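Local atomic coordinates of probable glutathione S-transferase (Pseudomonas aeruginosa, PDB entry 6JWK), a protein that probably catalyses the glutathione-dependent isomerisation of maleylpyruvate, as a zeta-class member of the glutathione S-transferase superfamily. Residues R16-L21 with P80-L85; Q65-I70 with A160-C165; C166-L171 with G192-L197. All coordinates share one frame; numbering follows the deposited sequence.

Interaction 1 of 3, residues R16-L21 with P80-L85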
loop_
_atom_site.group_PDB
_atom_site.type_symbol
_atom_site.label_atom_id
_atom_site.label_comp_id
_atom_site.label_asym_id
_atom_site.label_seq_id
_atom_site.Cartn_x
_atom_site.Cartn_y
_atom_site.Cartn_z
ATOM N N ARG B 16 16.085 -2.280 -3.169
ATOM C CA ARG B 16 17.461 -2.852 -3.268
ATOM C C ARG B 16 17.381 -4.385 -3.228
ATOM O O ARG B 16 18.117 -5.052 -3.980
ATOM C CB ARG B 16 18.390 -2.355 -2.170
ATOM C CG ARG B 16 18.757 -0.880 -2.284
ATOM C CD ARG B 16 19.912 -0.486 -1.383
ATOM N NE ARG B 16 19.777 -0.940 0.004
ATOM C CZ ARG B 16 19.258 -0.256 1.011
ATOM N NH1 ARG B 16 18.826 0.983 0.840
ATOM N NH2 ARG B 16 19.218 -0.810 2.222
ATOM N N ILE B 17 16.490 -4.961 -2.434
ATOM C CA ILE B 17 16.355 -6.453 -2.459
ATOM C C ILE B 17 15.828 -6.871 -3.832
ATOM O O ILE B 17 16.377 -7.837 -4.442
ATOM C CB ILE B 17 15.413 -6.904 -1.337
ATOM C CG1 ILE B 17 15.988 -6.583 0.044
ATOM C CG2 ILE B 17 15.034 -8.369 -1.463
ATOM C CD1 ILE B 17 14.949 -6.720 1.168
ATOM N N ALA B 18 14.809 -6.186 -4.338
ATOM C CA ALA B 18 14.226 -6.545 -5.654
ATOM C C ALA B 18 15.322 -6.502 -6.723
ATOM O O ALA B 18 15.456 -7.457 -7.575
ATOM C CB ALA B 18 13.098 -5.604 -6.010
ATOM N N LEU B 19 16.064 -5.393 -6.792
ATOM C CA LEU B 19 17.158 -5.295 -7.791
ATOM C C LEU B 19 18.175 -6.435 -7.593
ATOM O O LEU B 19 18.646 -6.974 -8.605
ATOM C CB LEU B 19 17.817 -3.907 -7.703
ATOM C CG LEU B 19 16.913 -2.771 -8.163
ATOM C CD1 LEU B 19 17.493 -1.403 -7.773
ATOM C CD2 LEU B 19 16.687 -2.816 -9.676
ATOM N N ALA B 20 18.563 -6.743 -6.362
ATOM C CA ALA B 20 19.560 -7.796 -6.058
ATOM C C ALA B 20 19.004 -9.133 -6.541
ATOM O O ALA B 20 19.740 -9.823 -7.246
ATOM C CB ALA B 20 19.945 -7.819 -4.605
ATOM N N LEU B 21 17.721 -9.436 -6.307
ATOM C CA LEU B 21 17.132 -10.709 -6.786
ATOM C C LEU B 21 17.160 -10.784 -8.321
ATOM O O LEU B 21 17.320 -11.895 -8.872
ATOM C CB LEU B 21 15.709 -10.852 -6.233
ATOM C CG LEU B 21 15.636 -11.091 -4.732
ATOM C CD1 LEU B 21 14.185 -10.990 -4.261
ATOM C CD2 LEU B 21 16.222 -12.467 -4.396
ATOM N N PRO B 80 14.186 -13.575 -12.580
ATOM C CA PRO B 80 13.157 -14.302 -11.831
ATOM C C PRO B 80 12.024 -13.363 -11.334
ATOM O O PRO B 80 12.258 -12.185 -11.086
ATOM C CB PRO B 80 13.954 -14.863 -10.663
ATOM C CG PRO B 80 14.950 -13.744 -10.374
ATOM C CD PRO B 80 15.365 -13.263 -11.757
ATOM N N ARG B 81 10.799 -13.884 -11.261
ATOM C CA ARG B 81 9.573 -13.075 -11.158
ATOM C C ARG B 81 9.383 -12.635 -9.703
ATOM O O ARG B 81 9.491 -13.447 -8.832
ATOM C CB ARG B 81 8.398 -13.870 -11.720
ATOM C CG ARG B 81 7.233 -12.975 -12.091
ATOM C CD ARG B 81 6.153 -13.717 -12.828
ATOM N NE ARG B 81 6.631 -13.929 -14.183
ATOM C CZ ARG B 81 6.638 -13.015 -15.141
ATOM N NH1 ARG B 81 7.118 -13.342 -16.332
ATOM N NH2 ARG B 81 6.169 -11.795 -14.920
ATOM N N LEU B 82 9.112 -11.368 -9.415
ATOM C CA LEU B 82 8.937 -10.943 -7.992
ATOM C C LEU B 82 7.464 -11.027 -7.601
ATOM O O LEU B 82 7.155 -11.050 -6.406
ATOM C CB LEU B 82 9.494 -9.530 -7.785
ATOM C CG LEU B 82 10.989 -9.393 -8.063
ATOM C CD1 LEU B 82 11.432 -7.961 -7.933
ATOM C CD2 LEU B 82 11.819 -10.275 -7.160
ATOM N N ILE B 83 6.567 -11.015 -8.583
ATOM C CA ILE B 83 5.088 -11.088 -8.367
ATOM C C ILE B 83 4.551 -12.265 -9.148
ATOM O O ILE B 83 4.734 -12.331 -10.357
ATOM C CB ILE B 83 4.380 -9.771 -8.777
ATOM C CG1 ILE B 83 4.963 -8.579 -8.017
ATOM C CG2 ILE B 83 2.876 -9.897 -8.539
ATOM C CD1 ILE B 83 4.428 -7.250 -8.449
ATOM N N PRO B 84 3.818 -13.195 -8.518
ATOM C CA PRO B 84 3.371 -14.397 -9.207
ATOM C C PRO B 84 2.461 -14.129 -10.410
ATOM O O PRO B 84 1.719 -13.159 -10.410
ATOM C CB PRO B 84 2.542 -15.125 -8.150
ATOM C CG PRO B 84 3.087 -14.581 -6.856
ATOM C CD PRO B 84 3.324 -13.123 -7.144
ATOM N N LEU B 85 2.512 -15.031 -11.385
ATOM C CA LEU B 85 1.662 -14.977 -12.595
ATOM C C LEU B 85 0.285 -15.544 -12.265
ATOM O O LEU B 85 -0.716 -14.979 -12.723
ATOM C CB LEU B 85 2.333 -15.804 -13.697
ATOM C CG LEU B 85 3.310 -15.029 -14.568
ATOM C CD1 LEU B 85 3.814 -15.910 -15.713
ATOM C CD2 LEU B 85 2.655 -13.767 -15.087
#
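Leu82 sets its two methyl groups against consecutive turns of helix 10-22, one meeting Ala18 and the other Leu21. CG of Leu82 lies anti to its carbonyl carbon (chi1 -62°), and from there the two methyls reach the helix. CD1 presses on the methyl of Ala18, and the separation of 3.5 Å between Ala18 CB and Leu82 CD1 is tighter than usual for two carbons. The same methyl lies 3.9 Å from Ala18 CA, so it sits directly against the helix surface. CD2 goes to the other partner, 3.8 Å from Leu21 CD1 and 4.0 Å from Leu21 CB. The two leucines approach at a slant to each other, neither end-on nor side by side, and CD2 of Leu82 thereby meets both the root and one branch of Leu21.

At the far end of the contact, Pro80 lays ring atom CG 3.4 Å from Leu21 O. This is a van der Waals touch of ring methylene on backbone oxygen, in a residue preceded by a cis peptide bond. The backbones themselves stay apart, the nearest CA atoms being those of Ala18 and Leu82 at 7.3 Å. Polar groups of the loop are held from elsewhere: the carboxylate of Asp74 takes the N-H groups of Leu82 and Ile83, and Lys22 NZ donates to Pro80 O.

The contact thus ties the first helix of the thioredoxin-like domain to the loop that leads from helix 66-76 to helix 87-103. Around helix 10-22, Ala18 also packs on Ile70 and Leu73 of helix 66-76, Ile17 reaches Cys165 and Pro169 of helix 162-176, and Leu21 touches Ala199 of helix 198-203.

Interaction 2 of 3, residues Q65-I70 with A160-C165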
loop_
_atom_site.group_PDB
_atom_site.type_symbol
_atom_site.label_atom_id
_atom_site.label_comp_id
_atom_site.label_asym_id
_atom_site.label_seq_id
_atom_site.Cartn_x
_atom_site.Cartn_y
_atom_site.Cartn_z
ATOM N N GLN B 65 7.141 4.937 -5.370
ATOM C CA GLN B 65 6.300 3.879 -4.769
ATOM C C GLN B 65 7.032 2.557 -4.961
ATOM O O GLN B 65 7.024 1.973 -6.051
ATOM C CB GLN B 65 4.853 3.894 -5.230
ATOM C CG GLN B 65 4.077 5.133 -4.769
ATOM C CD GLN B 65 3.950 5.234 -3.267
ATOM O OE1 GLN B 65 3.909 4.225 -2.544
ATOM N NE2 GLN B 65 3.909 6.468 -2.779
ATOM N N SER B 66 7.625 2.091 -3.864
ATOM C CA SER B 66 8.411 0.837 -3.803
ATOM C C SER B 66 7.627 -0.328 -4.420
ATOM O O SER B 66 8.210 -1.098 -5.278
ATOM C CB SER B 66 8.860 0.625 -2.350
ATOM O OG SER B 66 7.760 0.417 -1.485
ATOM N N LEU B 67 6.336 -0.515 -4.107
ATOM C CA LEU B 67 5.593 -1.657 -4.717
ATOM C C LEU B 67 5.288 -1.422 -6.209
ATOM O O LEU B 67 5.270 -2.404 -6.953
ATOM C CB LEU B 67 4.285 -1.962 -3.993
ATOM C CG LEU B 67 4.371 -2.228 -2.500
ATOM C CD1 LEU B 67 3.214 -3.128 -2.080
ATOM C CD2 LEU B 67 5.678 -2.795 -2.062
ATOM N N ALA B 68 5.086 -0.185 -6.679
ATOM C CA ALA B 68 4.942 0.046 -8.138
ATOM C C ALA B 68 6.281 -0.275 -8.818
ATOM O O ALA B 68 6.294 -0.835 -9.935
ATOM C CB ALA B 68 4.468 1.461 -8.407
ATOM N N ILE B 69 7.395 0.109 -8.198
ATOM C CA ILE B 69 8.730 -0.106 -8.801
ATOM C C ILE B 69 8.941 -1.622 -8.865
ATOM O O ILE B 69 9.432 -2.112 -9.881
ATOM C CB ILE B 69 9.837 0.585 -8.009
ATOM C CG1 ILE B 69 9.763 2.100 -8.172
ATOM C CG2 ILE B 69 11.190 0.036 -8.422
ATOM C CD1 ILE B 69 10.349 2.882 -6.997
ATOM N N ILE B 70 8.618 -2.344 -7.806
ATOM C CA ILE B 70 8.864 -3.816 -7.839
ATOM C C ILE B 70 8.064 -4.426 -8.993
ATOM O O ILE B 70 8.606 -5.292 -9.760
ATOM C CB ILE B 70 8.568 -4.429 -6.477
ATOM C CG1 ILE B 70 9.681 -4.028 -5.527
ATOM C CG2 ILE B 70 8.386 -5.937 -6.567
ATOM C CD1 ILE B 70 9.376 -4.417 -4.097
ATOM N N ALA B 160 12.470 -16.091 -3.412
ATOM C CA ALA B 160 12.047 -14.841 -2.754
ATOM C C ALA B 160 11.383 -13.885 -3.756
ATOM O O ALA B 160 11.688 -13.890 -4.983
ATOM C CB ALA B 160 13.235 -14.198 -2.080
ATOM N N GLY B 161 10.464 -13.075 -3.262
ATOM C CA GLY B 161 9.719 -12.150 -4.134
ATOM C C GLY B 161 9.196 -10.972 -3.345
ATOM O O GLY B 161 9.802 -10.632 -2.296
ATOM N N ILE B 162 8.128 -10.368 -3.841
ATOM C CA ILE B 162 7.599 -9.109 -3.274
ATOM C C ILE B 162 7.331 -9.268 -1.772
ATOM O O ILE B 162 7.549 -8.315 -1.013
ATOM C CB ILE B 162 6.369 -8.629 -4.060
ATOM C CG1 ILE B 162 5.999 -7.225 -3.587
ATOM C CG2 ILE B 162 5.220 -9.595 -3.966
ATOM C CD1 ILE B 162 4.894 -6.574 -4.408
ATOM N N VAL B 163 6.909 -10.446 -1.291
ATOM C CA VAL B 163 6.576 -10.598 0.141
ATOM C C VAL B 163 7.848 -10.387 0.980
ATOM O O VAL B 163 7.814 -9.602 2.007
ATOM C CB VAL B 163 5.905 -11.958 0.373
ATOM C CG1 VAL B 163 5.911 -12.313 1.828
ATOM C CG2 VAL B 163 4.495 -11.973 -0.188
ATOM N N GLU B 164 8.974 -11.010 0.571
ATOM C CA GLU B 164 10.239 -10.958 1.340
ATOM C C GLU B 164 10.824 -9.557 1.156
ATOM O O GLU B 164 11.476 -9.052 2.083
ATOM C CB GLU B 164 11.192 -12.087 0.930
ATOM C CG GLU B 164 10.676 -13.483 1.342
ATOM C CD GLU B 164 9.557 -14.079 0.492
ATOM O OE1 GLU B 164 9.386 -13.666 -0.723
ATOM O OE2 GLU B 164 8.845 -14.979 1.038
ATOM N N CYS B 165 10.610 -8.927 0.007
ATOM C CA CYS B 165 11.088 -7.535 -0.189
ATOM C C CYS B 165 10.433 -6.630 0.885
ATOM O O CYS B 165 11.095 -5.679 1.359
ATOM C CB CYS B 165 10.755 -7.006 -1.566
ATOM S SG CYS B 165 11.647 -7.813 -2.906
#
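Ile162 and Cys165, at the start of helix 162-176, pack on Ile70 and Leu67 of helix 66-76, part of the interface between the thioredoxin-like N-terminal domain and the all-helical C-terminal domain of the glutathione S-transferase fold. Entry into helix 162-176 is made at Gly161, its N-cap. The Gly161 N-H is received by Glu164 OE1 at 2.8 Å, on the anti side of that oxygen and 23° out of the carboxylate plane. This is the side-chain-to-backbone half of a capping box, and it fixes the carboxylate of Glu164 back against the first turn.

Ile162 follows with CG1 anti to the backbone N (chi1 -171°), which carries the ethyl branch across to helix 66-76. There its CG1 is 4.0 Å from Ile70 CG2, and the two isoleucines lie askew to each other. More loosely, Ile162 CD1 is 4.5 Å from Leu67 CD1; Leu67 also packs on Leu98 of the second subunit, so this edge of the domain interface adjoins the dimer interface.

Glu164 takes no part in the packing on helix 66-76; its second oxygen, OE2, accepts a hydrogen bond from the backbone N-H of Phe155. One turn on from Gly161, Cys165 offers its methylene to the remaining branch of Ile70: Ile70 CD1 rests 3.9 Å from Cys165 CB.

Interaction 3 of 3, residues C166-L171 with G192-L197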
loop_
_atom_site.group_PDB
_atom_site.type_symbol
_atom_site.label_atom_id
_atom_site.label_comp_id
_atom_site.label_asym_id
_atom_site.label_seq_id
_atom_site.Cartn_x
_atom_site.Cartn_y
_atom_site.Cartn_z
ATOM N N CYS B 166 9.186 -6.904 1.288
ATOM C CA CYS B 166 8.473 -6.074 2.291
ATOM C C CYS B 166 8.773 -6.571 3.716
ATOM O O CYS B 166 8.930 -5.729 4.629
ATOM C CB CYS B 166 6.978 -6.078 2.034
ATOM S SG CYS B 166 6.568 -5.268 0.468
ATOM N N LEU B 167 8.834 -7.883 3.946
ATOM C CA LEU B 167 8.979 -8.382 5.337
ATOM C C LEU B 167 10.359 -8.113 5.917
ATOM O O LEU B 167 10.460 -7.758 7.115
ATOM C CB LEU B 167 8.630 -9.863 5.394
ATOM C CG LEU B 167 7.170 -10.088 5.790
ATOM C CD1 LEU B 167 6.691 -11.515 5.478
ATOM C CD2 LEU B 167 6.962 -9.734 7.268
ATOM N N VAL B 168 11.409 -8.342 5.157
ATOM C CA VAL B 168 12.778 -8.278 5.719
ATOM C C VAL B 168 13.019 -6.869 6.241
ATOM O O VAL B 168 13.502 -6.721 7.346
ATOM C CB VAL B 168 13.828 -8.762 4.700
ATOM C CG1 VAL B 168 15.230 -8.273 5.007
ATOM C CG2 VAL B 168 13.758 -10.283 4.630
ATOM N N PRO B 169 12.689 -5.789 5.500
ATOM C CA PRO B 169 12.885 -4.466 6.069
ATOM C C PRO B 169 12.020 -4.202 7.314
ATOM O O PRO B 169 12.497 -3.609 8.312
ATOM C CB PRO B 169 12.575 -3.552 4.865
ATOM C CG PRO B 169 12.892 -4.396 3.657
ATOM C CD PRO B 169 12.316 -5.759 4.063
ATOM N N GLN B 170 10.790 -4.685 7.310
ATOM C CA GLN B 170 9.856 -4.478 8.433
ATOM C C GLN B 170 10.377 -5.208 9.705
ATOM O O GLN B 170 10.269 -4.639 10.829
ATOM C CB GLN B 170 8.464 -4.973 8.037
ATOM C CG GLN B 170 7.428 -4.817 9.148
ATOM C CD GLN B 170 7.311 -3.355 9.459
ATOM O OE1 GLN B 170 7.855 -2.876 10.463
ATOM N NE2 GLN B 170 6.646 -2.633 8.570
ATOM N N LEU B 171 10.882 -6.437 9.580
ATOM C CA LEU B 171 11.439 -7.168 10.773
ATOM C C LEU B 171 12.707 -6.473 11.280
ATOM O O LEU B 171 12.832 -6.277 12.504
ATOM C CB LEU B 171 11.682 -8.640 10.409
ATOM C CG LEU B 171 10.423 -9.455 10.180
ATOM C CD1 LEU B 171 10.775 -10.787 9.527
ATOM C CD2 LEU B 171 9.690 -9.654 11.498
ATOM N N GLY B 192 15.421 -15.464 8.226
ATOM C CA GLY B 192 16.722 -16.168 8.245
ATOM C C GLY B 192 17.021 -16.793 6.897
ATOM O O GLY B 192 18.156 -16.636 6.408
ATOM N N ARG B 193 16.031 -17.395 6.228
ATOM C CA ARG B 193 16.285 -17.954 4.885
ATOM C C ARG B 193 16.694 -16.852 3.912
ATOM O O ARG B 193 17.534 -17.108 3.046
ATOM C CB ARG B 193 15.085 -18.656 4.255
ATOM C CG ARG B 193 14.722 -19.927 4.974
ATOM C CD ARG B 193 13.685 -20.763 4.257
ATOM N NE ARG B 193 13.352 -21.704 5.307
ATOM C CZ ARG B 193 12.155 -22.198 5.527
ATOM N NH1 ARG B 193 11.128 -21.814 4.791
ATOM N NH2 ARG B 193 11.992 -23.094 6.483
ATOM N N CYS B 194 16.038 -15.712 3.956
ATOM C CA CYS B 194 16.401 -14.558 3.076
ATOM C C CYS B 194 17.819 -14.032 3.365
ATOM O O CYS B 194 18.608 -13.857 2.411
ATOM C CB CYS B 194 15.380 -13.453 3.293
ATOM S SG CYS B 194 13.733 -13.902 2.683
ATOM N N LEU B 195 18.125 -13.734 4.628
ATOM C CA LEU B 195 19.418 -13.119 5.034
ATOM C C LEU B 195 20.589 -14.077 4.778
ATOM O O LEU B 195 21.732 -13.581 4.717
ATOM C CB LEU B 195 19.392 -12.714 6.496
ATOM C CG LEU B 195 18.310 -11.698 6.851
ATOM C CD1 LEU B 195 18.403 -11.295 8.305
ATOM C CD2 LEU B 195 18.436 -10.464 5.995
ATOM N N ALA B 196 20.333 -15.373 4.574
ATOM C CA ALA B 196 21.414 -16.326 4.203
ATOM C C ALA B 196 21.791 -16.142 2.737
ATOM O O ALA B 196 22.758 -16.746 2.301
ATOM C CB ALA B 196 21.009 -17.753 4.444
ATOM N N LEU B 197 20.968 -15.447 1.961
ATOM C CA LEU B 197 21.199 -15.307 0.517
ATOM C C LEU B 197 22.105 -14.090 0.256
ATOM O O LEU B 197 21.863 -13.023 0.827
ATOM C CB LEU B 197 19.861 -15.133 -0.200
ATOM C CG LEU B 197 18.902 -16.327 -0.118
ATOM C CD1 LEU B 197 17.604 -15.953 -0.803
ATOM C CD2 LEU B 197 19.512 -17.574 -0.758
#
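Val168 and Cys194 meet with no flat group between them: neither ring, amide nor guanidinium takes part, and an isopropyl group packs against a thiol-bearing methylene. Outside the two segments, Cys194 packs on Phe154, and Val168 on Tyr13 of helix 10-22.

Val168 divides its two methyls between neighbouring residues of helix 185-195. CG2 lies 3.8 Å from Cys194 CB and 4.1 Å from Cys194 SG. CG1, anti to the backbone N (chi1 159°), meets Leu195 CD2 at 4.0 Å. The side chains of Val168 and Leu195 pass alongside each other in opposite senses, so they overlap near their ends. Leu195 is exposed, and this part of the contact lies toward solvent, whereas Val168 and Cys194 are buried.

The nearest CA atoms across the pair, those of Val168 and Cys194, are 7.7 Å apart. Just after Val168 the helix is kinked, because Pro169 has no N-H to offer the preceding turn.

Aliphatic carbon and sulfur make up the whole contact, which buries 104 Å². Cohesion between these two segments therefore comes from dispersion and the exclusion of water, without directional polar bonds.

In the fold
The centres of interactions 1 and 2 are about 7 Å apart, and that of interaction 3 lies about 13 Å from each. Interactions 1 and 2 alternate along the chain, 16-21, 65-70, 80-85, 160-165, and join directly through a probable hydrogen bond of 2.8 Å from Ile162 N to Leu82 O. Interaction 3 follows in sequence, sharing helix 162-176 with interaction 2, and the two also touch where Glu164 CG lies 3.4 Å from Cys194 SG of helix 185-195. Pro169 and Val168 also touch Ile17, so helix 162-176 packs on the thioredoxin-like domain over about its first two turns. Together the contacts run from the N-terminal domain, across the domain interface, to the C-terminal helices.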